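Local coordinates for protein HPV18 E7 (Human papillomavirus type 18, PDB 6IWD) that probably drives quiescent host cells into the cell cycle for viral genome replication, this chain being its zinc-binding C-terminal domain, at residues 11-24 with 37-51. Numbering follows the deposited sequence.
Sequences MLCMCCKCEARIEL and QQLFLNTLSFVCPWC. With ZN (zinc ion), chain F; PO4 (phosphate ion), chain E.
Cys16 N donates to Phe46 O at 3.0 Å, and Cys15 CA lies against the same carbonyl, so the loop after strand 11-14 is tied to the short strand 45-46, while helix 37-41 runs nearly parallel to strand 11-14 (14°) with the axes 11.1 Å apart. A water extends the join, giving a hydrogen bond to Met14 O and taking one from Phe46 N. Beyond it, Cys15, Cys18, Cys48 and Cys51 bind one zinc ion through their SG atoms, two from each segment. In Cys15, chi1 of 175° swings SG away from the backbone N to where it meets both zinc and Cys48 N, which donates an almost straight bond (3.2 Å, 172°); Lys17 N gives SG another. Cys48 SG caps the helix starting at Pro49, accepting from Cys51 N. Between zinc and core, Ile22 CD1 reaches Cys48 N and Phe46 CB. Leu24 CD1 sits over the centre of one face of the Phe46 ring, a CH-pi contact 3.6 Å from the centroid, and meets the Phe40 ring at its edge. Met11, bent at chi2 and chi3, brings CE to 3.5 Å from Phe40 CE1; Cys13 CB approaches Phe40 CE2 obliquely. Ser45 and Phe46 pair with a strand of the second subunit, carrying the sheet across the interface. N-H donors to Cys15, Cys18 and Cys48 sulfur would partly offset the four-thiolate charge; zinc cross-links the hairpin turn to the C-terminal helix.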
loop_
_atom_site.group_PDB
_atom_site.type_symbol
_atom_site.label_atom_id
_atom_site.label_comp_id
_atom_site.label_asym_id
_atom_site.label_seq_id
_atom_site.Cartn_x
_atom_site.Cartn_y
_atom_site.Cartn_z
ATOM N N MET B 11 13.373 8.177 -2.627
ATOM C CA MET B 11 12.304 8.343 -3.603
ATOM C C MET B 11 12.342 9.770 -4.133
ATOM O O MET B 11 12.165 10.722 -3.366
ATOM C CB MET B 11 10.940 8.056 -2.980
ATOM C CG MET B 11 10.743 6.628 -2.514
ATOM S SD MET B 11 10.338 5.515 -3.873
ATOM C CE MET B 11 8.917 6.348 -4.579
ATOM N N LEU B 12 12.559 9.917 -5.437
ATOM C CA LEU B 12 12.455 11.209 -6.107
ATOM C C LEU B 12 11.073 11.354 -6.724
ATOM O O LEU B 12 10.596 10.450 -7.411
ATOM C CB LEU B 12 13.523 11.361 -7.191
ATOM C CG LEU B 12 14.948 11.537 -6.664
ATOM C CD1 LEU B 12 15.959 10.990 -7.665
ATOM C CD2 LEU B 12 15.195 13.015 -6.386
ATOM N N CYS B 13 10.422 12.477 -6.454
ATOM C CA CYS B 13 9.113 12.739 -7.030
ATOM C C CYS B 13 8.993 14.238 -7.260
ATOM O O CYS B 13 9.901 15.008 -6.938
ATOM C CB CYS B 13 7.993 12.197 -6.131
ATOM S SG CYS B 13 7.970 12.840 -4.407
ATOM N N MET B 14 7.861 14.644 -7.825
ATOM C CA MET B 14 7.582 16.036 -8.135
ATOM C C MET B 14 6.456 16.542 -7.239
ATOM O O MET B 14 5.482 15.826 -6.991
ATOM C CB MET B 14 7.196 16.187 -9.612
ATOM C CG MET B 14 7.115 17.625 -10.119
ATOM S SD MET B 14 6.359 17.789 -11.773
ATOM C CE MET B 14 4.711 17.151 -11.434
ATOM N N CYS B 15 6.599 17.769 -6.739
ATOM C CA CYS B 15 5.491 18.397 -6.032
ATOM C C CYS B 15 4.285 18.513 -6.955
ATOM O O CYS B 15 4.408 18.889 -8.124
ATOM C CB CYS B 15 5.890 19.778 -5.517
ATOM S SG CYS B 15 4.501 20.670 -4.768
ATOM N N CYS B 16 3.110 18.179 -6.429
ATOM C CA CYS B 16 1.911 18.232 -7.252
ATOM C C CYS B 16 1.381 19.646 -7.435
ATOM O O CYS B 16 0.358 19.821 -8.104
ATOM C CB CYS B 16 0.819 17.335 -6.666
ATOM S SG CYS B 16 0.296 17.746 -4.989
ATOM N N LYS B 17 2.051 20.653 -6.875
ATOM C CA LYS B 17 1.609 22.034 -7.013
ATOM C C LYS B 17 2.561 22.920 -7.799
ATOM O O LYS B 17 2.108 23.903 -8.388
ATOM C CB LYS B 17 1.389 22.668 -5.632
ATOM C CG LYS B 17 0.298 22.004 -4.813
ATOM C CD LYS B 17 -1.024 21.997 -5.570
ATOM C CE LYS B 17 -1.758 20.687 -5.354
ATOM N NZ LYS B 17 -2.429 20.188 -6.597
ATOM N N CYS B 18 3.860 22.605 -7.843
ATOM C CA CYS B 18 4.821 23.587 -8.334
ATOM C C CYS B 18 5.992 23.019 -9.127
ATOM O O CYS B 18 6.939 23.769 -9.402
ATOM C CB CYS B 18 5.389 24.389 -7.168
ATOM S SG CYS B 18 6.760 23.550 -6.356
ATOM N N GLU B 19 5.990 21.735 -9.481
ATOM C CA GLU B 19 7.004 21.130 -10.344
ATOM C C GLU B 19 8.367 20.970 -9.666
ATOM O O GLU B 19 9.281 20.400 -10.278
ATOM C CB GLU B 19 7.191 21.922 -11.649
ATOM C CG GLU B 19 7.294 21.109 -12.929
ATOM C CD GLU B 19 7.091 21.975 -14.169
ATOM O OE1 GLU B 19 7.919 21.908 -15.105
ATOM O OE2 GLU B 19 6.101 22.733 -14.203
ATOM N N ALA B 20 8.547 21.450 -8.437
ATOM C CA ALA B 20 9.820 21.245 -7.758
ATOM C C ALA B 20 10.011 19.771 -7.423
ATOM O O ALA B 20 9.051 19.044 -7.155
ATOM C CB ALA B 20 9.902 22.077 -6.480
ATOM N N ARG B 21 11.268 19.330 -7.451
ATOM C CA ARG B 21 11.598 17.950 -7.123
ATOM C C ARG B 21 11.647 17.751 -5.612
ATOM O O ARG B 21 12.161 18.594 -4.872
ATOM C CB ARG B 21 12.941 17.556 -7.741
ATOM C CG ARG B 21 12.949 17.561 -9.255
ATOM C CD ARG B 21 14.355 17.753 -9.776
ATOM N NE ARG B 21 15.221 16.638 -9.411
ATOM C CZ ARG B 21 15.607 15.688 -10.258
ATOM N NH1 ARG B 21 15.200 15.726 -11.521
ATOM N NH2 ARG B 21 16.401 14.705 -9.846
ATOM N N ILE B 22 11.111 16.624 -5.159
ATOM C CA ILE B 22 11.079 16.273 -3.746
ATOM C C ILE B 22 11.899 15.011 -3.558
ATOM O O ILE B 22 11.718 14.034 -4.291
ATOM C CB ILE B 22 9.639 16.065 -3.242
ATOM C CG1 ILE B 22 8.833 17.353 -3.383
ATOM C CG2 ILE B 22 9.643 15.551 -1.805
ATOM C CD1 ILE B 22 7.360 17.173 -3.076
ATOM N N GLU B 23 12.792 15.032 -2.578
ATOM C CA GLU B 23 13.611 13.882 -2.218
ATOM C C GLU B 23 13.097 13.341 -0.886
ATOM O O GLU B 23 13.210 14.010 0.145
ATOM C CB GLU B 23 15.077 14.289 -2.128
ATOM C CG GLU B 23 16.048 13.326 -2.782
ATOM C CD GLU B 23 17.378 13.987 -3.120
ATOM O OE1 GLU B 23 17.375 15.014 -3.843
ATOM O OE2 GLU B 23 18.425 13.484 -2.651
ATOM N N LEU B 24 12.520 12.142 -0.909
ATOM C CA LEU B 24 12.073 11.455 0.299
ATOM C C LEU B 24 13.029 10.312 0.596
ATOM O O LEU B 24 13.365 9.530 -0.299
ATOM C CB LEU B 24 10.654 10.910 0.144
ATOM C CG LEU B 24 9.561 11.889 -0.246
ATOM C CD1 LEU B 24 8.289 11.126 -0.516
ATOM C CD2 LEU B 24 9.361 12.908 0.862
ATOM N N GLN B 37 5.947 2.728 -3.716
ATOM C CA GLN B 37 6.068 3.050 -5.142
ATOM C C GLN B 37 4.712 2.956 -5.846
ATOM O O GLN B 37 4.324 3.857 -6.596
ATOM C CB GLN B 37 7.098 2.113 -5.794
ATOM C CG GLN B 37 8.537 2.362 -5.348
ATOM C CD GLN B 37 9.504 1.271 -5.803
ATOM O OE1 GLN B 37 9.113 0.119 -6.024
ATOM N NE2 GLN B 37 10.779 1.635 -5.941
ATOM N N GLN B 38 3.958 1.883 -5.579
ATOM C CA GLN B 38 2.660 1.707 -6.228
ATOM C C GLN B 38 1.694 2.848 -5.897
ATOM O O GLN B 38 0.879 3.237 -6.747
ATOM C CB GLN B 38 2.069 0.345 -5.831
ATOM C CG GLN B 38 0.718 0.016 -6.478
ATOM C CD GLN B 38 0.783 0.012 -8.004
ATOM O OE1 GLN B 38 1.631 -0.643 -8.592
ATOM N NE2 GLN B 38 -0.115 0.750 -8.644
ATOM N N LEU B 39 1.790 3.422 -4.690
ATOM C CA LEU B 39 0.893 4.526 -4.335
ATOM C C LEU B 39 1.109 5.736 -5.238
ATOM O O LEU B 39 0.150 6.439 -5.574
ATOM C CB LEU B 39 1.073 4.907 -2.861
ATOM C CG LEU B 39 0.656 3.821 -1.868
ATOM C CD1 LEU B 39 0.712 4.313 -0.406
ATOM C CD2 LEU B 39 -0.733 3.309 -2.210
ATOM N N PHE B 40 2.363 5.997 -5.646
ATOM C CA PHE B 40 2.624 7.085 -6.590
ATOM C C PHE B 40 1.982 6.819 -7.939
ATOM O O PHE B 40 1.703 7.759 -8.693
ATOM C CB PHE B 40 4.133 7.289 -6.788
ATOM C CG PHE B 40 4.820 7.967 -5.634
ATOM C CD1 PHE B 40 5.324 7.223 -4.575
ATOM C CD2 PHE B 40 4.982 9.344 -5.617
ATOM C CE1 PHE B 40 5.966 7.846 -3.509
ATOM C CE2 PHE B 40 5.623 9.970 -4.555
ATOM C CZ PHE B 40 6.110 9.225 -3.508
ATOM N N LEU B 41 1.790 5.551 -8.287
ATOM C CA LEU B 41 1.168 5.198 -9.553
ATOM C C LEU B 41 -0.347 5.138 -9.448
ATOM O O LEU B 41 -1.023 4.962 -10.466
ATOM C CB LEU B 41 1.714 3.859 -10.039
ATOM C CG LEU B 41 3.210 3.926 -10.359
ATOM C CD1 LEU B 41 3.765 2.516 -10.479
ATOM C CD2 LEU B 41 3.408 4.735 -11.658
ATOM N N ASN B 42 -0.884 5.252 -8.234
ATOM C CA ASN B 42 -2.312 5.449 -8.034
ATOM C C ASN B 42 -2.603 6.945 -7.980
ATOM O O ASN B 42 -2.561 7.625 -9.020
ATOM C CB ASN B 42 -2.767 4.731 -6.756
ATOM C CG ASN B 42 -2.503 3.235 -6.800
ATOM O OD1 ASN B 42 -2.231 2.673 -7.858
ATOM N ND2 ASN B 42 -2.607 2.582 -5.650
ATOM N N THR B 43 -2.890 7.481 -6.784
ATOM C CA THR B 43 -3.201 8.899 -6.640
ATOM C C THR B 43 -2.298 9.662 -5.679
ATOM O O THR B 43 -2.451 10.885 -5.566
ATOM C CB THR B 43 -4.661 9.103 -6.180
ATOM O OG1 THR B 43 -4.799 8.729 -4.799
ATOM C CG2 THR B 43 -5.624 8.272 -7.023
ATOM N N LEU B 44 -1.381 9.001 -4.980
ATOM C CA LEU B 44 -0.626 9.665 -3.919
ATOM C C LEU B 44 0.405 10.616 -4.518
ATOM O O LEU B 44 1.228 10.211 -5.342
ATOM C CB LEU B 44 0.058 8.634 -3.027
ATOM C CG LEU B 44 0.908 9.155 -1.858
ATOM C CD1 LEU B 44 -0.014 9.726 -0.794
ATOM C CD2 LEU B 44 1.807 8.062 -1.249
ATOM N N SER B 45 0.355 11.881 -4.096
ATOM C CA SER B 45 1.287 12.921 -4.502
ATOM C C SER B 45 1.738 13.688 -3.270
ATOM O O SER B 45 0.978 13.838 -2.313
ATOM C CB SER B 45 0.651 13.915 -5.500
ATOM O OG SER B 45 0.306 13.292 -6.727
ATOM N N PHE B 46 2.966 14.192 -3.305
ATOM C CA PHE B 46 3.500 14.993 -2.214
ATOM C C PHE B 46 3.514 16.475 -2.568
ATOM O O PHE B 46 3.640 16.859 -3.734
ATOM C CB PHE B 46 4.907 14.530 -1.839
ATOM C CG PHE B 46 4.909 13.283 -1.026
ATOM C CD1 PHE B 46 4.719 12.049 -1.635
ATOM C CD2 PHE B 46 5.049 13.340 0.357
ATOM C CE1 PHE B 46 4.689 10.885 -0.878
ATOM C CE2 PHE B 46 5.033 12.186 1.117
ATOM C CZ PHE B 46 4.855 10.952 0.503
ATOM N N VAL B 47 3.350 17.302 -1.538
ATOM C CA VAL B 47 3.395 18.755 -1.642
ATOM C C VAL B 47 4.697 19.225 -1.006
ATOM O O VAL B 47 5.005 18.848 0.131
ATOM C CB VAL B 47 2.182 19.402 -0.950
ATOM C CG1 VAL B 47 2.201 20.901 -1.145
ATOM C CG2 VAL B 47 0.876 18.799 -1.471
ATOM N N CYS B 48 5.459 20.041 -1.737
ATOM C CA CYS B 48 6.735 20.513 -1.222
ATOM C C CYS B 48 6.501 21.429 -0.021
ATOM O O CYS B 48 5.378 21.875 0.216
ATOM C CB CYS B 48 7.538 21.219 -2.323
ATOM S SG CYS B 48 6.973 22.865 -2.852
ATOM N N PRO B 49 7.535 21.675 0.792
ATOM C CA PRO B 49 7.312 22.498 1.993
ATOM C C PRO B 49 6.818 23.895 1.679
ATOM O O PRO B 49 5.953 24.416 2.394
ATOM C CB PRO B 49 8.691 22.514 2.661
ATOM C CG PRO B 49 9.318 21.234 2.224
ATOM C CD PRO B 49 8.871 21.055 0.799
ATOM N N TRP B 50 7.326 24.514 0.611
ATOM C CA TRP B 50 6.900 25.872 0.289
ATOM C C TRP B 50 5.412 25.921 -0.038
ATOM O O TRP B 50 4.664 26.718 0.541
ATOM C CB TRP B 50 7.721 26.441 -0.869
ATOM C CG TRP B 50 7.433 27.899 -1.044
ATOM C CD1 TRP B 50 8.128 28.936 -0.492
ATOM C CD2 TRP B 50 6.344 28.486 -1.768
ATOM N NE1 TRP B 50 7.551 30.129 -0.841
ATOM C CE2 TRP B 50 6.453 29.881 -1.622
ATOM C CE3 TRP B 50 5.294 27.967 -2.531
ATOM C CZ2 TRP B 50 5.561 30.763 -2.209
ATOM C CZ3 TRP B 50 4.408 28.841 -3.108
ATOM C CH2 TRP B 50 4.546 30.227 -2.947
ATOM N N CYS B 51 4.959 25.069 -0.964
ATOM C CA CYS B 51 3.540 25.022 -1.302
ATOM C C CYS B 51 2.675 24.632 -0.114
ATOM O O CYS B 51 1.478 24.945 -0.102
ATOM C CB CYS B 51 3.304 24.045 -2.448
ATOM S SG CYS B 51 3.997 24.601 -3.995
HETATM ZN ZN ZN F . 5.603 22.948 -4.515
HETATM P P PO4 E . 15.733 13.839 -14.009
HETATM O O1 PO4 E . 15.103 15.218 -13.995
HETATM O O2 PO4 E . 16.776 13.714 -15.099
HETATM O O3 PO4 E . 16.398 13.607 -12.670
HETATM O O4 PO4 E . 14.655 12.797 -14.235
HETATM O O HOH W 1 4.593 13.607 -5.479
#